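Local coordinates for protein GNA33 (Neisseria gonorrhoeae FA 1090, PDB 2G5D) that probably cleaves the beta-1,4 linkage between N-acetylmuramic acid and N-acetylglucosamine in peptidoglycan as an exolytic transglycosylase, leaving a 1,6-anhydro bond in the N-acetylmuramic acid residue, at residues A[208-213]-A[219-224]; A[226-231]-A[256-261]; A[233-238]-A[293-298]; A[237-242]-A[269-274]; A[279-284]-A[289-294]. One frame throughout, in Å; residues are numbered along the deposited sequence.

Contact 1: residues A[208-213]-A[219-224]; sequences LPYHTR and GALDGK
In the MltA-specific insert, the chain leaving strand 206-209 meets the turns that follow helix 213-217, and His-211 lies between the methyl of Ala-220 over one face and Lys-224 at its edge. CB of Ala-220 is 4.0 Å from the centroid of the His-211 ring, a CH-pi contact for which a small side chain is well suited. Lys-224 NZ donates a hydrogen bond of 2.9 Å to His-211 NE2, tilted 17° from the ring plane. Lys-224 spans the distance because its chain is extended beyond CG. Its ammonium also forms a salt bridge with Asp-146, whose other oxygen is hydrogen-bonded to Tyr-210 OH. Beside this polar group the branch CD2 of Leu-221 packs 3.8 Å from Tyr-210 CE1. Two overlapping beta turns, type I from Gly-219 to Asp-222 and type II from Leu-221 to Lys-224, bring these side chains round. They start from the Schellman motif that closes helix 213-217, where the positive phi of Gly-219 explains the glycine.

Contact 2: residues A[226-231]-A[256-261]; sequences PILGYA and IRIGYA
Ile-256 opens the approach of strand 255-263 to strand 227-231, its branch CG2 lying 4.2 Å from the carbonyl oxygen Leu-228 O. This is a loose van der Waals contact, made beside the backbone of Leu-228 and close to Gly-229. The glycine suits its place for a local reason: with phi at 156°, a side chain there would press on the carbonyl oxygen of the preceding residue. Two residues further on, Ile-258 carries the main contact. Its terminal methyl CD1 reaches Leu-228 CB at 3.9 Å and the branch Leu-228 CD1 at 4.0 Å, so that one isoleucine tip touches both the root and an end of the leucine. CG1 of Ile-258 stands anti to the carbonyl carbon (chi1 -57°), and a second bend at chi2 turns CD1 to the leucine. The other branch, Ile-258 CG2, packs on Met-240 of helix 234-243. Phe-315 of strand 313-317 touches both Leu-228 and Ile-258, tying the pair to the neighbouring strand. The two segments share no hydrogen bond, and Leu-228 and Gly-229 bond through their backbones to Ile-140 instead. The strands therefore meet through side chains rather than as sheet neighbours, and branched aliphatic residues supply the cohesion by dispersion and by the exclusion of water.

Contact 3: residues A[233-238]-A[293-298]; sequences DPVELF and AYMRQN
The first turn of helix 234-243 faces the last turns of helix 288-297, with the CA atoms of Val-235 and Met-295 8.0 Å apart and those of Asp-233 and Arg-296 at 9.4 Å. At the closer pair, Val-235 CG2 rests 4.0 Å from Met-295 CG, and the two side chains cross at about a right angle. The bent methionine chain offers its methylenes CB and CG to the valine branch in this buried spot, where Met-295 also touches Leu-302 and Met-275. At the margin, Asp-233 OD1 lies over one face of the Arg-296 guanidinium, 3.0 Å from Arg-296 NH1, while the carboxylate and guanidinium planes stand 89° apart. No N-H points at the oxygen, so this salt bridge rests on charge alone. OD2 has a separate task: Asp-233 OD2 accepts a nearly straight hydrogen bond of 2.7 Å from Glu-236 N on its anti lone pair. A chi1 of -175° sets the carboxylate beside the carbonyl carbon, where OD2 can meet that N-H in the first turn, while the Glu-236 side chain forms a salt bridge with Lys-292. The arrangement is that of an aspartate N-cap, here joined to helix 288-297 through OD1.

Contact 4: residues A[237-242]-A[269-274]; sequences LFFMHI and VSIGRY
Ile-271, in the first turn of helix 271-276, sets its CB toward helix 234-243 and spreads its branches against Phe-238. Just beyond CB, the branch CG2 meets the far end of the phenyl ring, 3.5 Å from Phe-238 CZ. With CG1 between the backbone N and the carbonyl carbon (chi1 61°), the longer branch is sent to the ring instead, and Ile-271 CG1 comes 3.7 Å from Phe-238 CE2. The tip CD1 then lies over the face, 4.0 Å from the centroid of the Phe-238 ring and 27° off its normal, a CH-pi contact. The same methyl approaches the neighbouring ring more loosely, with Ile-271 CD1 4.3 Å from Phe-239 CE1. A beta-branched residue with a further carbon thus serves two aromatic side chains at once, and Phe-238 and Ile-271 meet from opposite directions. Asn-309 touches both, and Ile-291 of helix 288-297 packs against Ile-271 and Phe-239. Behind the contact surface, Leu-237 O accepts from both His-241 N and His-241 ND1, which reach it from opposite faces of the carbonyl plane. Helix 271-276 is thus packed, by its first residue, against helix 234-243 in the helical part of the insert.

Contact 5: residues A[279-284]-A[289-294]; sequences GYLKLG and QGIKAY
The irregular segment 279-284 runs past helix 288-297 and comes nearest at Leu-281 and Tyr-294, whose CA atoms are 7.9 Å apart. Leu-281 divides its two branches. Leu-281 CD1 lies against the bare backbone of the helix, 3.6 Å from Gly-290 O, an oxygen that accepts the backbone bond from Tyr-294 N. Leu-281 CD2 lies 3.9 Å from Tyr-294 CD1. Farther out, Tyr-294 extends with CG anti to the backbone N (chi1 176°) and carries its phenol to the root of Tyr-280, where Tyr-294 OH is 3.2 Å from Tyr-280 CB. The two rings, at 29° to each other, are slid apart with centroids 5.9 Å from one another and barely overlap. Met-275 of helix 271-276 touches both Leu-281 and Tyr-294. Tyr-280 suits its place because its ring and CB pack on Tyr-294 while its hydroxyl reaches a hydrogen bond with Glu-304. With no hydrogen bond between the segments, the loop is held by van der Waals packing of leucine and tyrosine side chains, on each other and on the helix backbone.

All five contacts fall within the range of the MltA-specific insert. Contacts 1 and 2, in series along the chain with centres about 17 Å apart, involve strands 206-209, 227-231 and 255-263 and the turns after helix 213-217. Contacts 3, 4 and 5 gather in the helical part, centres about 10 to 12 Å apart, sharing helices 234-243 and 288-297. Contact 2 alternates with contacts 3 and 4 along the chain; contact 4 closes before contact 5 opens. Contacts 1 and 2 lie about 18 to 22 Å from contacts 3 and 4 between centres, yet Ala-231 packs on Leu-237, Ile-258 on Met-240, and Arg-213 on Phe-238. Helix 234-243 therefore links the insert's strands to its helical cluster.

Contact 1: residues A[208-213]-A[219-224]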
# COMPACT_ATOMS: atom_id res chain seq x y z
N LEU A 208 -9.65 13.40 23.83
CA LEU A 208 -10.70 12.50 23.36
C LEU A 208 -10.35 11.93 21.99
O LEU A 208 -9.69 12.61 21.21
CB LEU A 208 -12.03 13.25 23.24
CG LEU A 208 -12.41 14.30 24.28
CD1 LEU A 208 -13.42 15.26 23.68
CD2 LEU A 208 -12.94 13.64 25.55
N PRO A 209 -10.81 10.69 21.69
CA PRO A 209 -10.66 10.12 20.35
C PRO A 209 -11.05 11.14 19.27
O PRO A 209 -11.97 11.93 19.49
CB PRO A 209 -11.65 8.95 20.35
CG PRO A 209 -11.66 8.50 21.76
CD PRO A 209 -11.47 9.74 22.61
N TYR A 210 -10.33 11.15 18.15
CA TYR A 210 -10.65 12.07 17.07
C TYR A 210 -11.97 11.66 16.40
O TYR A 210 -12.48 10.55 16.62
CB TYR A 210 -9.51 12.22 16.04
CG TYR A 210 -9.58 13.56 15.35
CD1 TYR A 210 -10.08 13.68 14.05
CD2 TYR A 210 -9.22 14.72 16.04
CE1 TYR A 210 -10.19 14.94 13.44
CE2 TYR A 210 -9.32 15.96 15.44
CZ TYR A 210 -9.81 16.07 14.15
OH TYR A 210 -9.92 17.31 13.58
N HIS A 211 -12.52 12.58 15.61
CA HIS A 211 -13.80 12.39 14.91
C HIS A 211 -13.82 11.15 14.01
O HIS A 211 -12.81 10.77 13.42
CB HIS A 211 -14.13 13.65 14.10
CG HIS A 211 -14.30 14.88 14.93
ND1 HIS A 211 -15.40 15.08 15.74
CD2 HIS A 211 -13.54 16.00 15.04
CE1 HIS A 211 -15.29 16.26 16.33
NE2 HIS A 211 -14.17 16.83 15.92
N THR A 212 -14.99 10.52 13.93
CA THR A 212 -15.22 9.32 13.14
C THR A 212 -15.68 9.74 11.75
O THR A 212 -16.08 10.90 11.57
CB THR A 212 -16.32 8.44 13.76
OG1 THR A 212 -17.50 9.23 13.94
CG2 THR A 212 -15.89 7.86 15.09
N ARG A 213 -15.63 8.82 10.79
CA ARG A 213 -16.10 9.08 9.42
C ARG A 213 -17.50 9.68 9.38
O ARG A 213 -17.73 10.65 8.67
CB ARG A 213 -16.07 7.81 8.56
CG ARG A 213 -16.51 8.05 7.12
CD ARG A 213 -16.36 6.80 6.27
NE ARG A 213 -14.97 6.43 6.09
CZ ARG A 213 -14.15 6.91 5.14
NH1 ARG A 213 -14.57 7.81 4.25
NH2 ARG A 213 -12.91 6.48 5.09
N GLY A 219 -20.07 16.97 8.75
CA GLY A 219 -19.56 18.35 8.78
C GLY A 219 -18.75 18.75 10.00
O GLY A 219 -18.54 19.94 10.22
N ALA A 220 -18.27 17.77 10.77
CA ALA A 220 -17.50 18.06 11.99
C ALA A 220 -16.15 18.74 11.77
O ALA A 220 -15.57 19.28 12.71
CB ALA A 220 -17.33 16.81 12.84
N LEU A 221 -15.64 18.72 10.54
CA LEU A 221 -14.36 19.35 10.23
C LEU A 221 -14.51 20.72 9.58
O LEU A 221 -13.52 21.31 9.15
CB LEU A 221 -13.49 18.43 9.34
CG LEU A 221 -13.05 17.06 9.88
CD1 LEU A 221 -12.15 16.39 8.88
CD2 LEU A 221 -12.36 17.16 11.22
N ASP A 222 -15.74 21.23 9.51
CA ASP A 222 -15.98 22.56 8.97
C ASP A 222 -15.19 23.62 9.71
O ASP A 222 -15.38 23.83 10.91
CB ASP A 222 -17.47 22.91 8.99
CG ASP A 222 -18.25 22.24 7.87
OD1 ASP A 222 -17.62 21.68 6.95
OD2 ASP A 222 -19.50 22.29 7.91
N GLY A 223 -14.27 24.26 8.99
CA GLY A 223 -13.48 25.38 9.50
C GLY A 223 -12.18 25.03 10.20
O GLY A 223 -11.50 25.93 10.70
N LYS A 224 -11.82 23.75 10.26
CA LYS A 224 -10.65 23.34 11.06
C LYS A 224 -9.76 22.26 10.42
O LYS A 224 -9.06 21.52 11.12
CB LYS A 224 -11.08 22.92 12.48
CG LYS A 224 -11.98 21.69 12.55
CD LYS A 224 -12.17 21.25 13.98
CE LYS A 224 -12.63 19.80 14.03
NZ LYS A 224 -12.94 19.41 15.44

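Contact 2: residues A[226-231]-A[256-261]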
# COMPACT_ATOMS: atom_id res chain seq x y z
N PRO A 226 -7.44 21.72 6.45
CA PRO A 226 -7.18 22.09 5.05
C PRO A 226 -7.92 21.15 4.10
O PRO A 226 -8.02 19.95 4.37
CB PRO A 226 -5.66 21.91 4.91
CG PRO A 226 -5.27 20.99 6.01
CD PRO A 226 -6.22 21.26 7.14
N ILE A 227 -8.48 21.72 3.04
CA ILE A 227 -9.14 20.95 1.98
C ILE A 227 -8.23 20.94 0.74
O ILE A 227 -7.81 22.00 0.25
CB ILE A 227 -10.54 21.52 1.66
CG1 ILE A 227 -11.46 21.35 2.87
CG2 ILE A 227 -11.15 20.84 0.44
CD1 ILE A 227 -12.47 22.47 3.04
N LEU A 228 -7.93 19.74 0.25
CA LEU A 228 -6.99 19.59 -0.86
C LEU A 228 -7.69 19.63 -2.22
O LEU A 228 -7.05 19.72 -3.26
CB LEU A 228 -6.19 18.29 -0.71
CG LEU A 228 -5.58 17.96 0.66
CD1 LEU A 228 -4.89 16.62 0.60
CD2 LEU A 228 -4.62 19.02 1.16
N GLY A 229 -9.01 19.57 -2.20
CA GLY A 229 -9.79 19.53 -3.42
C GLY A 229 -11.12 18.90 -3.14
O GLY A 229 -11.45 18.61 -1.98
N TYR A 230 -11.88 18.68 -4.21
CA TYR A 230 -13.26 18.21 -4.12
C TYR A 230 -13.49 17.07 -5.10
O TYR A 230 -13.08 17.16 -6.25
CB TYR A 230 -14.24 19.36 -4.36
CG TYR A 230 -14.24 20.39 -3.25
CD1 TYR A 230 -13.24 21.37 -3.18
CD2 TYR A 230 -15.20 20.36 -2.25
CE1 TYR A 230 -13.22 22.29 -2.15
CE2 TYR A 230 -15.20 21.29 -1.21
CZ TYR A 230 -14.20 22.24 -1.17
OH TYR A 230 -14.19 23.17 -0.15
N ALA A 231 -14.15 16.01 -4.63
CA ALA A 231 -14.53 14.88 -5.47
C ALA A 231 -15.97 15.02 -5.97
O ALA A 231 -16.82 15.59 -5.29
CB ALA A 231 -14.37 13.58 -4.70
N ILE A 256 -4.65 16.29 -9.83
CA ILE A 256 -4.25 16.72 -8.49
C ILE A 256 -3.92 15.45 -7.70
O ILE A 256 -4.78 14.61 -7.46
CB ILE A 256 -5.35 17.57 -7.79
CG1 ILE A 256 -5.52 18.92 -8.50
CG2 ILE A 256 -5.00 17.80 -6.33
CD1 ILE A 256 -6.83 19.63 -8.20
N ARG A 257 -2.65 15.32 -7.33
CA ARG A 257 -2.13 14.10 -6.72
C ARG A 257 -2.28 14.15 -5.21
O ARG A 257 -1.85 15.10 -4.55
CB ARG A 257 -0.68 13.87 -7.14
CG ARG A 257 -0.44 13.97 -8.66
CD ARG A 257 0.83 13.21 -9.09
NE ARG A 257 0.79 11.81 -8.66
CZ ARG A 257 1.63 11.25 -7.80
NH1 ARG A 257 2.63 11.96 -7.27
NH2 ARG A 257 1.48 9.97 -7.47
N ILE A 258 -2.92 13.12 -4.67
CA ILE A 258 -3.30 13.05 -3.26
C ILE A 258 -2.69 11.79 -2.64
O ILE A 258 -2.91 10.67 -3.12
CB ILE A 258 -4.87 13.09 -3.11
CG1 ILE A 258 -5.47 14.34 -3.77
CG2 ILE A 258 -5.29 13.07 -1.67
CD1 ILE A 258 -4.90 15.67 -3.24
N GLY A 259 -1.91 11.98 -1.58
CA GLY A 259 -1.23 10.87 -0.91
C GLY A 259 -1.66 10.72 0.53
O GLY A 259 -2.14 11.68 1.13
N TYR A 260 -1.49 9.52 1.08
CA TYR A 260 -1.70 9.26 2.50
C TYR A 260 -0.83 10.14 3.41
O TYR A 260 0.37 10.24 3.21
CB TYR A 260 -1.41 7.78 2.79
CG TYR A 260 -1.57 7.39 4.23
CD1 TYR A 260 -2.80 6.99 4.74
CD2 TYR A 260 -0.48 7.43 5.10
CE1 TYR A 260 -2.94 6.63 6.08
CE2 TYR A 260 -0.61 7.08 6.43
CZ TYR A 260 -1.83 6.68 6.91
OH TYR A 260 -1.95 6.33 8.23
N ALA A 261 -1.45 10.76 4.41
CA ALA A 261 -0.69 11.51 5.43
C ALA A 261 -0.84 10.85 6.80
O ALA A 261 0.15 10.55 7.46
CB ALA A 261 -1.13 12.97 5.46

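Contact 3: residues A[233-238]-A[293-298]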
# COMPACT_ATOMS: atom_id res chain seq x y z
N ASP A 233 -17.98 12.33 -6.72
CA ASP A 233 -18.71 11.19 -6.18
C ASP A 233 -18.16 10.78 -4.81
O ASP A 233 -16.96 10.54 -4.70
CB ASP A 233 -18.62 10.02 -7.16
CG ASP A 233 -19.47 8.84 -6.74
OD1 ASP A 233 -20.67 8.83 -7.05
OD2 ASP A 233 -18.94 7.90 -6.10
N PRO A 234 -19.04 10.67 -3.78
CA PRO A 234 -18.65 10.32 -2.39
C PRO A 234 -18.26 8.85 -2.19
O PRO A 234 -17.52 8.53 -1.26
CB PRO A 234 -19.93 10.58 -1.59
CG PRO A 234 -21.02 10.30 -2.57
CD PRO A 234 -20.50 10.85 -3.88
N VAL A 235 -18.80 7.96 -3.02
CA VAL A 235 -18.43 6.54 -2.97
C VAL A 235 -17.05 6.34 -3.59
O VAL A 235 -16.21 5.62 -3.02
CB VAL A 235 -19.50 5.61 -3.64
CG1 VAL A 235 -19.02 4.15 -3.68
CG2 VAL A 235 -20.82 5.71 -2.90
N GLU A 236 -16.80 6.98 -4.74
CA GLU A 236 -15.45 7.00 -5.30
C GLU A 236 -14.45 7.60 -4.33
O GLU A 236 -13.31 7.11 -4.25
CB GLU A 236 -15.38 7.72 -6.66
CG GLU A 236 -16.07 7.00 -7.80
CD GLU A 236 -15.80 7.64 -9.15
OE1 GLU A 236 -16.75 8.07 -9.80
OE2 GLU A 236 -14.63 7.72 -9.58
N LEU A 237 -14.85 8.62 -3.57
CA LEU A 237 -13.95 9.18 -2.55
C LEU A 237 -13.73 8.19 -1.43
O LEU A 237 -12.63 8.10 -0.87
CB LEU A 237 -14.49 10.46 -1.93
CG LEU A 237 -13.56 11.63 -1.62
CD1 LEU A 237 -14.09 12.45 -0.42
CD2 LEU A 237 -12.05 11.27 -1.47
N PHE A 238 -14.79 7.46 -1.09
CA PHE A 238 -14.75 6.51 -0.00
C PHE A 238 -13.68 5.48 -0.33
O PHE A 238 -12.84 5.16 0.51
CB PHE A 238 -16.12 5.86 0.22
CG PHE A 238 -16.14 4.88 1.35
CD1 PHE A 238 -16.52 5.28 2.63
CD2 PHE A 238 -15.76 3.56 1.15
CE1 PHE A 238 -16.53 4.38 3.69
CE2 PHE A 238 -15.76 2.65 2.21
CZ PHE A 238 -16.15 3.06 3.47
N ALA A 293 -23.56 2.99 -8.11
CA ALA A 293 -24.84 2.96 -8.81
C ALA A 293 -26.04 2.79 -7.86
O ALA A 293 -27.08 3.44 -8.04
CB ALA A 293 -24.84 1.88 -9.89
N TYR A 294 -25.88 1.94 -6.84
CA TYR A 294 -26.91 1.77 -5.81
C TYR A 294 -27.19 3.10 -5.08
O TYR A 294 -28.34 3.42 -4.77
CB TYR A 294 -26.54 0.67 -4.81
CG TYR A 294 -27.54 0.53 -3.67
CD1 TYR A 294 -28.60 -0.36 -3.75
CD2 TYR A 294 -27.42 1.32 -2.51
CE1 TYR A 294 -29.53 -0.47 -2.70
CE2 TYR A 294 -28.33 1.21 -1.47
CZ TYR A 294 -29.38 0.32 -1.57
OH TYR A 294 -30.29 0.22 -0.53
N MET A 295 -26.14 3.86 -4.83
CA MET A 295 -26.22 5.10 -4.07
C MET A 295 -26.84 6.26 -4.88
O MET A 295 -27.54 7.12 -4.32
CB MET A 295 -24.82 5.48 -3.57
CG MET A 295 -24.70 5.66 -2.07
SD MET A 295 -25.68 4.55 -1.04
CE MET A 295 -24.60 3.15 -0.76
N ARG A 296 -26.57 6.26 -6.18
CA ARG A 296 -27.17 7.25 -7.08
C ARG A 296 -28.68 7.01 -7.17
O ARG A 296 -29.46 7.97 -7.27
CB ARG A 296 -26.50 7.20 -8.46
CG ARG A 296 -26.30 8.58 -9.11
CD ARG A 296 -25.12 9.36 -8.49
NE ARG A 296 -23.91 9.35 -9.33
CZ ARG A 296 -22.80 10.05 -9.08
NH1 ARG A 296 -22.70 10.83 -8.00
NH2 ARG A 296 -21.76 9.97 -9.91
N GLN A 297 -29.09 5.74 -7.11
CA GLN A 297 -30.50 5.35 -7.08
C GLN A 297 -31.10 5.44 -5.67
O GLN A 297 -32.33 5.53 -5.53
CB GLN A 297 -30.69 3.92 -7.62
CG GLN A 297 -30.24 3.65 -9.07
CD GLN A 297 -31.01 4.43 -10.14
OE1 GLN A 297 -30.41 5.13 -10.95
NE2 GLN A 297 -32.34 4.29 -10.16
N ASN A 298 -30.25 5.42 -4.64
CA ASN A 298 -30.70 5.38 -3.24
C ASN A 298 -30.01 6.36 -2.29
O ASN A 298 -29.36 5.94 -1.32
CB ASN A 298 -30.58 3.96 -2.70
CG ASN A 298 -31.56 3.02 -3.34
OD1 ASN A 298 -32.73 2.96 -2.96
ND2 ASN A 298 -31.09 2.28 -4.33

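Contact 4: residues A[237-242]-A[269-274]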
# COMPACT_ATOMS: atom_id res chain seq x y z
N LEU A 237 -14.85 8.62 -3.57
CA LEU A 237 -13.95 9.18 -2.55
C LEU A 237 -13.73 8.19 -1.43
O LEU A 237 -12.63 8.10 -0.87
CB LEU A 237 -14.49 10.46 -1.93
CG LEU A 237 -13.56 11.63 -1.62
CD1 LEU A 237 -14.09 12.45 -0.42
CD2 LEU A 237 -12.05 11.27 -1.47
N PHE A 238 -14.79 7.46 -1.09
CA PHE A 238 -14.75 6.51 -0.00
C PHE A 238 -13.68 5.48 -0.33
O PHE A 238 -12.84 5.16 0.51
CB PHE A 238 -16.12 5.86 0.22
CG PHE A 238 -16.14 4.88 1.35
CD1 PHE A 238 -16.52 5.28 2.63
CD2 PHE A 238 -15.76 3.56 1.15
CE1 PHE A 238 -16.53 4.38 3.69
CE2 PHE A 238 -15.76 2.65 2.21
CZ PHE A 238 -16.15 3.06 3.47
N PHE A 239 -13.71 4.97 -1.56
CA PHE A 239 -12.74 3.96 -2.02
C PHE A 239 -11.30 4.44 -2.21
O PHE A 239 -10.37 3.65 -2.09
CB PHE A 239 -13.28 3.25 -3.26
CG PHE A 239 -14.22 2.12 -2.94
CD1 PHE A 239 -15.58 2.37 -2.71
CD2 PHE A 239 -13.74 0.81 -2.84
CE1 PHE A 239 -16.45 1.33 -2.39
CE2 PHE A 239 -14.61 -0.23 -2.51
CZ PHE A 239 -15.96 0.03 -2.29
N MET A 240 -11.10 5.73 -2.48
CA MET A 240 -9.76 6.34 -2.41
C MET A 240 -9.18 6.19 -1.01
O MET A 240 -7.98 5.93 -0.86
CB MET A 240 -9.78 7.83 -2.78
CG MET A 240 -8.39 8.44 -3.00
SD MET A 240 -8.45 10.16 -3.55
CE MET A 240 -8.56 11.04 -1.99
N HIS A 241 -10.03 6.36 0.01
CA HIS A 241 -9.62 6.13 1.40
C HIS A 241 -9.14 4.68 1.58
O HIS A 241 -8.11 4.45 2.20
CB HIS A 241 -10.77 6.41 2.37
CG HIS A 241 -10.93 7.85 2.74
ND1 HIS A 241 -11.23 8.83 1.81
CD2 HIS A 241 -10.91 8.48 3.94
CE1 HIS A 241 -11.35 9.99 2.42
NE2 HIS A 241 -11.16 9.81 3.71
N ILE A 242 -9.88 3.73 1.00
CA ILE A 242 -9.54 2.31 1.07
C ILE A 242 -8.18 1.97 0.43
O ILE A 242 -7.47 1.10 0.94
CB ILE A 242 -10.68 1.38 0.52
CG1 ILE A 242 -11.98 1.61 1.30
CG2 ILE A 242 -10.30 -0.11 0.62
CD1 ILE A 242 -13.20 1.01 0.66
N VAL A 269 -14.25 -0.92 8.76
CA VAL A 269 -15.38 -1.82 8.54
C VAL A 269 -15.72 -1.85 7.05
O VAL A 269 -15.83 -0.80 6.42
CB VAL A 269 -16.63 -1.41 9.37
CG1 VAL A 269 -17.85 -2.24 8.99
CG2 VAL A 269 -16.35 -1.53 10.87
N SER A 270 -15.87 -3.05 6.49
CA SER A 270 -16.33 -3.19 5.11
C SER A 270 -17.81 -2.78 4.95
O SER A 270 -18.71 -3.42 5.51
CB SER A 270 -16.13 -4.62 4.61
OG SER A 270 -16.47 -4.72 3.25
N ILE A 271 -18.04 -1.72 4.19
CA ILE A 271 -19.39 -1.27 3.84
C ILE A 271 -20.08 -2.26 2.89
O ILE A 271 -21.30 -2.41 2.92
CB ILE A 271 -19.41 0.18 3.26
CG1 ILE A 271 -18.58 0.29 1.97
CG2 ILE A 271 -18.96 1.20 4.34
CD1 ILE A 271 -18.96 1.48 1.05
N GLY A 272 -19.29 -2.93 2.06
CA GLY A 272 -19.77 -4.01 1.20
C GLY A 272 -20.37 -5.20 1.94
O GLY A 272 -21.36 -5.77 1.50
N ARG A 273 -19.76 -5.56 3.07
CA ARG A 273 -20.29 -6.61 3.94
C ARG A 273 -21.48 -6.11 4.73
O ARG A 273 -22.38 -6.89 5.04
CB ARG A 273 -19.21 -7.16 4.88
CG ARG A 273 -18.12 -7.98 4.20
CD ARG A 273 -17.17 -8.65 5.19
NE ARG A 273 -15.80 -8.67 4.66
CZ ARG A 273 -14.81 -7.90 5.10
NH1 ARG A 273 -14.99 -7.05 6.11
NH2 ARG A 273 -13.61 -7.98 4.52
N TYR A 274 -21.48 -4.82 5.06
CA TYR A 274 -22.63 -4.20 5.72
C TYR A 274 -23.88 -4.22 4.83
O TYR A 274 -24.96 -4.60 5.27
CB TYR A 274 -22.32 -2.77 6.18
CG TYR A 274 -23.53 -2.04 6.73
CD1 TYR A 274 -23.95 -2.26 8.04
CD2 TYR A 274 -24.26 -1.15 5.94
CE1 TYR A 274 -25.07 -1.61 8.56
CE2 TYR A 274 -25.38 -0.49 6.45
CZ TYR A 274 -25.78 -0.72 7.76
OH TYR A 274 -26.88 -0.08 8.29

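Contact 5: residues A[279-284]-A[289-294]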
# COMPACT_ATOMS: atom_id res chain seq x y z
N GLY A 279 -30.62 -5.92 3.38
CA GLY A 279 -29.62 -6.43 2.46
C GLY A 279 -29.79 -5.67 1.16
O GLY A 279 -30.57 -6.06 0.29
N TYR A 280 -29.05 -4.56 1.06
CA TYR A 280 -29.22 -3.58 -0.01
C TYR A 280 -28.69 -4.06 -1.35
O TYR A 280 -29.31 -3.84 -2.39
CB TYR A 280 -28.56 -2.26 0.39
CG TYR A 280 -29.02 -1.74 1.74
CD1 TYR A 280 -28.10 -1.23 2.66
CD2 TYR A 280 -30.38 -1.76 2.09
CE1 TYR A 280 -28.52 -0.76 3.90
CE2 TYR A 280 -30.81 -1.30 3.32
CZ TYR A 280 -29.88 -0.80 4.22
OH TYR A 280 -30.32 -0.35 5.44
N LEU A 281 -27.52 -4.69 -1.32
CA LEU A 281 -26.96 -5.35 -2.50
C LEU A 281 -26.57 -6.78 -2.14
O LEU A 281 -26.45 -7.11 -0.96
CB LEU A 281 -25.72 -4.60 -2.99
CG LEU A 281 -25.87 -3.31 -3.79
CD1 LEU A 281 -24.49 -2.78 -4.15
CD2 LEU A 281 -26.71 -3.52 -5.05
N LYS A 282 -26.38 -7.61 -3.16
CA LYS A 282 -25.75 -8.91 -2.99
C LYS A 282 -24.22 -8.71 -2.99
O LYS A 282 -23.72 -7.79 -3.65
CB LYS A 282 -26.18 -9.88 -4.10
CG LYS A 282 -27.69 -10.10 -4.15
CD LYS A 282 -28.06 -11.38 -4.89
CE LYS A 282 -29.54 -11.71 -4.69
NZ LYS A 282 -29.91 -13.02 -5.28
N LEU A 283 -23.50 -9.54 -2.24
CA LEU A 283 -22.04 -9.39 -2.08
C LEU A 283 -21.26 -9.76 -3.35
O LEU A 283 -20.09 -10.13 -3.30
CB LEU A 283 -21.54 -10.20 -0.87
CG LEU A 283 -20.15 -9.91 -0.29
CD1 LEU A 283 -20.20 -8.83 0.77
CD2 LEU A 283 -19.53 -11.19 0.28
N GLY A 284 -21.94 -9.68 -4.50
CA GLY A 284 -21.31 -9.87 -5.80
C GLY A 284 -21.29 -8.54 -6.54
O GLY A 284 -20.48 -8.34 -7.45
N GLN A 289 -18.18 0.24 -8.10
CA GLN A 289 -19.09 0.67 -9.17
C GLN A 289 -20.56 0.30 -8.89
O GLN A 289 -21.47 1.04 -9.25
CB GLN A 289 -18.61 0.09 -10.51
CG GLN A 289 -17.09 0.23 -10.76
CD GLN A 289 -16.24 -0.89 -10.13
OE1 GLN A 289 -16.59 -2.07 -10.20
NE2 GLN A 289 -15.11 -0.51 -9.53
N GLY A 290 -20.77 -0.86 -8.27
CA GLY A 290 -22.09 -1.30 -7.83
C GLY A 290 -22.62 -0.51 -6.64
O GLY A 290 -23.82 -0.24 -6.55
N ILE A 291 -21.74 -0.13 -5.71
CA ILE A 291 -22.15 0.73 -4.60
C ILE A 291 -22.44 2.15 -5.12
O ILE A 291 -23.41 2.80 -4.70
CB ILE A 291 -21.12 0.72 -3.44
CG1 ILE A 291 -20.99 -0.70 -2.87
CG2 ILE A 291 -21.50 1.70 -2.33
CD1 ILE A 291 -19.81 -0.90 -1.92
N LYS A 292 -21.62 2.62 -6.04
CA LYS A 292 -21.81 3.92 -6.66
C LYS A 292 -23.19 4.02 -7.34
O LYS A 292 -23.91 5.01 -7.14
CB LYS A 292 -20.68 4.22 -7.64
CG LYS A 292 -20.82 5.55 -8.36
CD LYS A 292 -19.76 5.70 -9.42
CE LYS A 292 -19.97 6.99 -10.17
NZ LYS A 292 -18.84 7.31 -11.06
N ALA A 293 -23.56 2.99 -8.11
CA ALA A 293 -24.84 2.96 -8.81
C ALA A 293 -26.04 2.79 -7.86
O ALA A 293 -27.08 3.44 -8.04
CB ALA A 293 -24.84 1.88 -9.89
N TYR A 294 -25.88 1.94 -6.84
CA TYR A 294 -26.91 1.77 -5.81
C TYR A 294 -27.19 3.10 -5.08
O TYR A 294 -28.34 3.42 -4.77
CB TYR A 294 -26.54 0.67 -4.81
CG TYR A 294 -27.54 0.53 -3.67
CD1 TYR A 294 -28.60 -0.36 -3.75
CD2 TYR A 294 -27.42 1.32 -2.51
CE1 TYR A 294 -29.53 -0.47 -2.70
CE2 TYR A 294 -28.33 1.21 -1.47
CZ TYR A 294 -29.38 0.32 -1.57
OH TYR A 294 -30.29 0.22 -0.53